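Local coordinates for lipoprotein (Clostridioides difficile, PDB 7RAG) that binds the CwlD amidase and allosterically activates it during spore formation, at residues V116-F128 with Q139-E151. Residues are numbered along the deposited sequence; the frame is centred on the assembly and turned at random.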
ATOM      1  N   VAL A 116       7.638  33.279 -17.699  1.00 76.46           N
ATOM      2  CA  VAL A 116       9.048  32.893 -17.690  1.00 75.85           C
ATOM      3  C   VAL A 116       9.897  34.153 -17.817  1.00 79.47           C
ATOM      4  O   VAL A 116       9.659  34.978 -18.705  1.00 75.44           O
ATOM      5  CB  VAL A 116       9.376  31.890 -18.815  1.00 72.39           C
ATOM      6  CG1 VAL A 116      10.755  31.350 -18.639  1.00 77.09           C
ATOM      7  CG2 VAL A 116       8.391  30.745 -18.803  1.00 78.86           C
ATOM      8  N   LYS A 117      10.880  34.299 -16.922  1.00 81.38           N
ATOM      9  CA  LYS A 117      11.702  35.504 -16.816  1.00 78.69           C
ATOM     10  C   LYS A 117      13.145  35.107 -16.509  1.00 84.81           C
ATOM     11  O   LYS A 117      13.381  34.134 -15.793  1.00 83.30           O
ATOM     12  CB  LYS A 117      11.146  36.436 -15.729  1.00 75.44           C
ATOM     13  CG  LYS A 117      12.092  37.513 -15.246  1.00 79.04           C
ATOM     14  CD  LYS A 117      11.713  37.959 -13.840  1.00 81.01           C
ATOM     15  CE  LYS A 117      10.205  38.113 -13.690  1.00 80.99           C
ATOM     16  NZ  LYS A 117       9.822  38.665 -12.363  1.00 82.48           N
ATOM     17  N   LEU A 118      14.117  35.810 -17.096  1.00 92.21           N
ATOM     18  CA  LEU A 118      15.540  35.493 -16.922  1.00 85.58           C
ATOM     19  C   LEU A 118      16.174  36.659 -16.173  1.00 90.47           C
ATOM     20  O   LEU A 118      16.453  37.706 -16.763  1.00 95.70           O
ATOM     21  CB  LEU A 118      16.210  35.249 -18.272  1.00 89.67           C
ATOM     22  CG  LEU A 118      17.478  34.406 -18.438  1.00 87.95           C
ATOM     23  CD1 LEU A 118      17.429  33.094 -17.691  1.00 86.14           C
ATOM     24  CD2 LEU A 118      17.683  34.129 -19.901  1.00 90.33           C
ATOM     25  N   SER A 119      16.392  36.486 -14.874  1.00 90.60           N
ATOM     26  CA  SER A 119      16.729  37.608 -14.007  1.00 93.79           C
ATOM     27  C   SER A 119      17.842  37.202 -13.052  1.00 93.99           C
ATOM     28  O   SER A 119      17.684  36.248 -12.281  1.00 91.97           O
ATOM     29  CB  SER A 119      15.488  38.079 -13.236  1.00 93.06           C
ATOM     30  OG  SER A 119      15.785  39.158 -12.367  1.00 99.02           O
ATOM     31  N   LYS A 120      18.962  37.924 -13.118  1.00 93.11           N
ATOM     32  CA  LYS A 120      20.051  37.803 -12.150  1.00 92.63           C
ATOM     33  C   LYS A 120      20.488  36.348 -11.970  1.00 91.66           C
ATOM     34  O   LYS A 120      20.596  35.837 -10.851  1.00 89.68           O
ATOM     35  CB  LYS A 120      19.649  38.431 -10.814  1.00 94.36           C
ATOM     36  N   GLY A 121      20.724  35.670 -13.093  1.00 87.70           N
ATOM     37  CA  GLY A 121      21.183  34.291 -13.053  1.00 87.17           C
ATOM     38  C   GLY A 121      20.137  33.255 -12.694  1.00 85.44           C
ATOM     39  O   GLY A 121      20.490  32.115 -12.381  1.00 77.91           O
ATOM     40  N   HIS A 122      18.855  33.609 -12.744  1.00 82.83           N
ATOM     41  CA  HIS A 122      17.787  32.672 -12.429  1.00 78.70           C
ATOM     42  C   HIS A 122      16.724  32.659 -13.512  1.00 74.46           C
ATOM     43  O   HIS A 122      16.345  33.705 -14.047  1.00 78.89           O
ATOM     44  CB  HIS A 122      17.126  33.002 -11.102  1.00 78.92           C
ATOM     45  CG  HIS A 122      18.005  32.759  -9.923  1.00 82.78           C
ATOM     46  ND1 HIS A 122      18.819  33.735  -9.391  1.00 86.31           N
ATOM     47  CD2 HIS A 122      18.213  31.645  -9.184  1.00 79.67           C
ATOM     48  CE1 HIS A 122      19.482  33.237  -8.364  1.00 88.50           C
ATOM     49  NE2 HIS A 122      19.135  31.970  -8.219  1.00 88.57           N
ATOM     50  N   LEU A 123      16.254  31.457 -13.816  1.00 71.13           N
ATOM     51  CA  LEU A 123      15.032  31.244 -14.576  1.00 73.14           C
ATOM     52  C   LEU A 123      13.882  31.307 -13.576  1.00 68.89           C
ATOM     53  O   LEU A 123      13.817  30.493 -12.656  1.00 65.73           O
ATOM     54  CB  LEU A 123      15.117  29.897 -15.296  1.00 74.70           C
ATOM     55  CG  LEU A 123      14.001  29.192 -16.088  1.00 76.13           C
ATOM     56  CD1 LEU A 123      13.972  29.595 -17.527  1.00 76.06           C
ATOM     57  CD2 LEU A 123      14.150  27.667 -15.997  1.00 70.69           C
ATOM     58  N   VAL A 124      13.015  32.308 -13.708  1.00 68.48           N
ATOM     59  CA  VAL A 124      11.872  32.501 -12.820  1.00 65.55           C
ATOM     60  C   VAL A 124      10.631  32.010 -13.543  1.00 71.52           C
ATOM     61  O   VAL A 124      10.334  32.466 -14.656  1.00 73.34           O
ATOM     62  CB  VAL A 124      11.715  33.972 -12.407  1.00 71.28           C
ATOM     63  CG1 VAL A 124      10.670  34.105 -11.313  1.00 68.24           C
ATOM     64  CG2 VAL A 124      13.036  34.540 -11.947  1.00 73.63           C
ATOM     65  N   LEU A 125       9.907  31.082 -12.912  1.00 67.36           N
ATOM     66  CA  LEU A 125       8.718  30.462 -13.485  1.00 65.50           C
ATOM     67  C   LEU A 125       7.545  30.714 -12.553  1.00 73.06           C
ATOM     68  O   LEU A 125       7.601  30.339 -11.378  1.00 71.51           O
ATOM     69  CB  LEU A 125       8.926  28.964 -13.665  1.00 68.09           C
ATOM     70  CG  LEU A 125      10.221  28.549 -14.347  1.00 71.55           C
ATOM     71  CD1 LEU A 125      10.235  27.039 -14.522  1.00 74.51           C
ATOM     72  CD2 LEU A 125      10.355  29.244 -15.685  1.00 73.57           C
ATOM     73  N   GLU A 126       6.487  31.335 -13.070  1.00 73.73           N
ATOM     74  CA  GLU A 126       5.327  31.709 -12.269  1.00 73.37           C
ATOM     75  C   GLU A 126       4.067  31.073 -12.831  1.00 71.03           C
ATOM     76  O   GLU A 126       3.777  31.216 -14.018  1.00 74.46           O
ATOM     77  CB  GLU A 126       5.127  33.220 -12.242  1.00 75.62           C
ATOM     78  CG  GLU A 126       6.375  34.034 -12.103  1.00 79.63           C
ATOM     79  CD  GLU A 126       6.043  35.504 -12.067  1.00 85.90           C
ATOM     80  OE1 GLU A 126       4.829  35.821 -12.167  1.00 83.34           O
ATOM     81  OE2 GLU A 126       6.979  36.326 -11.936  1.00 91.94           O
ATOM     82  N   THR A 127       3.302  30.411 -11.976  1.00 73.70           N
ATOM     83  CA  THR A 127       2.004  29.895 -12.369  1.00 72.17           C
ATOM     84  C   THR A 127       0.996  30.309 -11.310  1.00 73.57           C
ATOM     85  O   THR A 127       1.370  30.576 -10.169  1.00 69.26           O
ATOM     86  CB  THR A 127       2.031  28.350 -12.550  1.00 75.68           C
ATOM     87  OG1 THR A 127       2.328  27.714 -11.306  1.00 76.21           O
ATOM     88  CG2 THR A 127       3.097  27.931 -13.570  1.00 76.67           C
ATOM     89  N   PHE A 128      -0.274  30.430 -11.709  1.00 74.83           N
ATOM     90  CA  PHE A 128      -1.372  30.642 -10.771  1.00 72.31           C
ATOM     91  C   PHE A 128      -1.828  29.301 -10.230  1.00 73.71           C
ATOM     92  O   PHE A 128      -1.795  28.293 -10.940  1.00 78.57           O
ATOM     93  CB  PHE A 128      -2.559  31.348 -11.428  1.00 75.67           C
ATOM     94  CG  PHE A 128      -2.405  32.836 -11.501  1.00 86.23           C
ATOM     95  CD1 PHE A 128      -2.411  33.600 -10.341  1.00 84.42           C
ATOM     96  CD2 PHE A 128      -2.245  33.475 -12.728  1.00 87.33           C
ATOM     97  CE1 PHE A 128      -2.260  34.976 -10.399  1.00 89.78           C
ATOM     98  CE2 PHE A 128      -2.093  34.848 -12.793  1.00 89.44           C
ATOM     99  CZ  PHE A 128      -2.097  35.601 -11.627  1.00 93.07           C
ATOM    100  N   GLN A 139       2.423  30.308  -7.566  1.00 64.94           N
ATOM    101  CA  GLN A 139       3.574  29.464  -7.282  1.00 63.68           C
ATOM    102  C   GLN A 139       4.744  29.962  -8.126  1.00 64.42           C
ATOM    103  O   GLN A 139       4.650  29.998  -9.359  1.00 64.28           O
ATOM    104  CB  GLN A 139       3.236  28.009  -7.603  1.00 66.25           C
ATOM    105  CG  GLN A 139       4.019  26.972  -6.832  1.00 71.07           C
ATOM    106  CD  GLN A 139       3.797  25.580  -7.393  1.00 76.92           C
ATOM    107  OE1 GLN A 139       3.157  25.418  -8.432  1.00 78.31           O
ATOM    108  NE2 GLN A 139       4.317  24.568  -6.707  1.00 77.78           N
ATOM    109  N   VAL A 140       5.833  30.368  -7.472  1.00 64.87           N
ATOM    110  CA  VAL A 140       7.002  30.898  -8.165  1.00 64.97           C
ATOM    111  C   VAL A 140       8.215  30.035  -7.853  1.00 62.67           C
ATOM    112  O   VAL A 140       8.573  29.860  -6.682  1.00 60.63           O
ATOM    113  CB  VAL A 140       7.285  32.363  -7.795  1.00 64.15           C
ATOM    114  CG1 VAL A 140       8.406  32.902  -8.682  1.00 63.35           C
ATOM    115  CG2 VAL A 140       6.034  33.187  -7.951  1.00 62.79           C
ATOM    116  N   LEU A 141       8.871  29.550  -8.904  1.00 62.13           N
ATOM    117  CA  LEU A 141      10.058  28.715  -8.795  1.00 62.10           C
ATOM    118  C   LEU A 141      11.254  29.452  -9.375  1.00 63.95           C
ATOM    119  O   LEU A 141      11.195  29.952 -10.503  1.00 63.44           O
ATOM    120  CB  LEU A 141       9.860  27.393  -9.526  1.00 59.03           C
ATOM    121  CG  LEU A 141      11.019  26.399  -9.485  1.00 61.29           C
ATOM    122  CD1 LEU A 141      11.178  25.718  -8.131  1.00 55.41           C
ATOM    123  CD2 LEU A 141      10.836  25.377 -10.604  1.00 64.58           C
ATOM    124  N   TYR A 142      12.336  29.510  -8.605  1.00 60.42           N
ATOM    125  CA  TYR A 142      13.610  30.054  -9.056  1.00 58.63           C
ATOM    126  C   TYR A 142      14.525  28.891  -9.391  1.00 60.41           C
ATOM    127  O   TYR A 142      14.806  28.052  -8.527  1.00 63.28           O
ATOM    128  CB  TYR A 142      14.246  30.942  -7.986  1.00 59.04           C
ATOM    129  CG  TYR A 142      13.391  32.135  -7.652  1.00 66.01           C
ATOM    130  CD1 TYR A 142      13.638  33.379  -8.229  1.00 62.46           C
ATOM    131  CD2 TYR A 142      12.308  32.015  -6.781  1.00 62.42           C
ATOM    132  CE1 TYR A 142      12.845  34.460  -7.939  1.00 60.82           C
ATOM    133  CE2 TYR A 142      11.514  33.099  -6.488  1.00 60.90           C
ATOM    134  CZ  TYR A 142      11.786  34.315  -7.068  1.00 64.43           C
ATOM    135  OH  TYR A 142      10.979  35.391  -6.775  1.00 76.65           O
ATOM    136  N   VAL A 143      14.990  28.843 -10.633  1.00 64.66           N
ATOM    137  CA  VAL A 143      15.893  27.808 -11.116  1.00 63.18           C
ATOM    138  C   VAL A 143      17.249  28.447 -11.392  1.00 63.98           C
ATOM    139  O   VAL A 143      17.325  29.546 -11.951  1.00 66.92           O
ATOM    140  CB  VAL A 143      15.332  27.126 -12.381  1.00 62.59           C
ATOM    141  CG1 VAL A 143      16.227  25.966 -12.802  1.00 61.77           C
ATOM    142  CG2 VAL A 143      13.910  26.657 -12.144  1.00 60.26           C
ATOM    143  N   ASN A 144      18.314  27.770 -10.990  1.00 60.07           N
ATOM    144  CA  ASN A 144      19.649  28.246 -11.311  1.00 63.21           C
ATOM    145  C   ASN A 144      19.864  28.131 -12.814  1.00 62.40           C
ATOM    146  O   ASN A 144      19.749  27.044 -13.381  1.00 62.58           O
ATOM    147  CB  ASN A 144      20.685  27.438 -10.538  1.00 60.80           C
ATOM    148  CG  ASN A 144      22.086  27.915 -10.778  1.00 61.97           C
ATOM    149  OD1 ASN A 144      22.642  27.751 -11.857  1.00 63.04           O
ATOM    150  ND2 ASN A 144      22.676  28.493  -9.761  1.00 61.92           N
ATOM    151  N   ALA A 145      20.181  29.244 -13.466  1.00 63.55           N
ATOM    152  CA  ALA A 145      20.218  29.237 -14.920  1.00 64.95           C
ATOM    153  C   ALA A 145      21.370  28.427 -15.470  1.00 66.21           C
ATOM    154  O   ALA A 145      21.351  28.101 -16.660  1.00 68.13           O
ATOM    155  CB  ALA A 145      20.296  30.661 -15.460  1.00 67.84           C
ATOM    156  N   ASP A 146      22.360  28.088 -14.645  1.00 65.24           N
ATOM    157  CA  ASP A 146      23.495  27.286 -15.084  1.00 66.08           C
ATOM    158  C   ASP A 146      23.317  25.805 -14.785  1.00 65.54           C
ATOM    159  O   ASP A 146      23.491  24.963 -15.666  1.00 66.46           O
ATOM    160  CB  ASP A 146      24.769  27.797 -14.416  1.00 66.45           C
ATOM    161  CG  ASP A 146      25.152  29.175 -14.887  1.00 67.53           C
ATOM    162  OD1 ASP A 146      25.174  29.382 -16.117  1.00 68.67           O
ATOM    163  OD2 ASP A 146      25.418  30.043 -14.020  1.00 67.42           O
ATOM    164  N   THR A 147      22.978  25.468 -13.548  1.00 64.25           N
ATOM    165  CA  THR A 147      22.744  24.078 -13.199  1.00 63.90           C
ATOM    166  C   THR A 147      21.382  23.571 -13.652  1.00 63.56           C
ATOM    167  O   THR A 147      21.200  22.352 -13.754  1.00 65.13           O
ATOM    168  CB  THR A 147      22.870  23.897 -11.688  1.00 63.02           C
ATOM    169  OG1 THR A 147      21.834  24.643 -11.016  1.00 61.57           O
ATOM    170  CG2 THR A 147      24.235  24.370 -11.226  1.00 63.51           C
ATOM    171  N   LYS A 148      20.430  24.472 -13.925  1.00 63.22           N
ATOM    172  CA  LYS A 148      19.014  24.142 -14.126  1.00 62.86           C
ATOM    173  C   LYS A 148      18.428  23.393 -12.937  1.00 61.56           C
ATOM    174  O   LYS A 148      17.400  22.729 -13.070  1.00 61.47           O
ATOM    175  CB  LYS A 148      18.781  23.332 -15.412  1.00 65.87           C
ATOM    176  CG  LYS A 148      19.729  23.681 -16.565  1.00 68.26           C
ATOM    177  CD  LYS A 148      19.188  24.796 -17.425  1.00 66.55           C
ATOM    178  CE  LYS A 148      20.299  25.677 -17.943  1.00 67.47           C
ATOM    179  NZ  LYS A 148      21.492  24.925 -18.391  1.00 71.45           N
ATOM    180  N   ASN A 149      19.094  23.455 -11.765  1.00 60.75           N
ATOM    181  CA  ASN A 149      18.476  22.908 -10.571  1.00 59.55           C
ATOM    182  C   ASN A 149      17.618  23.983  -9.916  1.00 62.69           C
ATOM    183  O   ASN A 149      17.954  25.170  -9.973  1.00 60.14           O
ATOM    184  CB  ASN A 149      19.537  22.432  -9.573  1.00 59.45           C
ATOM    185  CG  ASN A 149      20.384  21.254 -10.092  1.00 61.05           C
ATOM    186  OD1 ASN A 149      19.874  20.312 -10.704  1.00 61.31           O
ATOM    187  ND2 ASN A 149      21.681  21.307  -9.826  1.00 61.40           N
ATOM    188  N   PRO A 150      16.502  23.621  -9.290  1.00 60.09           N
ATOM    189  CA  PRO A 150      15.701  24.633  -8.590  1.00 59.91           C
ATOM    190  C   PRO A 150      16.442  25.156  -7.370  1.00 56.08           C
ATOM    191  O   PRO A 150      17.073  24.394  -6.635  1.00 55.86           O
ATOM    192  CB  PRO A 150      14.434  23.866  -8.191  1.00 55.93           C
ATOM    193  CG  PRO A 150      14.893  22.459  -8.038  1.00 57.38           C
ATOM    194  CD  PRO A 150      15.992  22.256  -9.073  1.00 57.63           C
ATOM    195  N   GLU A 151      16.372  26.470  -7.158  1.00 56.05           N
ATOM    196  CA  GLU A 151      16.977  27.079  -5.977  1.00 55.75           C
ATOM    197  C   GLU A 151      15.941  27.424  -4.918  1.00 58.36           C
ATOM    198  O   GLU A 151      16.135  27.127  -3.736  1.00 54.17           O
ATOM    199  CB  GLU A 151      17.761  28.338  -6.360  1.00 56.80           C
ATOM    200  CG  GLU A 151      18.879  28.083  -7.358  1.00 67.53           C
ATOM    201  CD  GLU A 151      20.135  28.925  -7.105  1.00 75.37           C
ATOM    202  OE1 GLU A 151      20.001  30.103  -6.706  1.00 81.71           O
ATOM    203  OE2 GLU A 151      21.259  28.404  -7.295  1.00 69.60           O
TER
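An antiparallel beta hairpin, built from strands 122-128 and 138-144 in the C-terminal five-stranded sheet of this LolA-family protein, brings Leu123, Leu125 and Thr127 into hydrogen-bonded pairs with Val143, Leu141 and Gln139. Each pair closes with two backbone bonds, among them Leu125 N to Leu141 O at 3.0 Å and Leu141 N to Leu125 O at 2.9 Å. On the sheet face of Leu123, Leu125, Leu141 and Val143, Leu123 and Val143 lie side by side, CD2 of the leucine 3.8 Å from CB of the valine; Leu123 also packs on Lys8 of a second copy of the protein. The opposite face carries Val124, whose CG1, anti to the backbone N (chi1 -171°), meets Val140 CG1 at 3.7 Å and also borders the Tyr142 ring, while CG2 approaches Tyr142 CD1 at 3.9 Å. The phenol ring of Tyr142 also makes a cation-pi contact with Lys152 of the next strand. Past the Leu123-Val143 pair, at the His122 end, the type I' turn Ser119-His122 is tied to the second segment by Ala145 N, which donates to Gly121 O at 3.1 Å. His122 reaches across strand 138-144 to Glu151, and its NE2 donates to OE1 at 2.6 Å, in the imidazole plane but from above the carboxylate plane. The other carboxylate oxygen, Glu151 OE2, accepts a nearly straight bond from Asn144 ND2 at 2.8 Å.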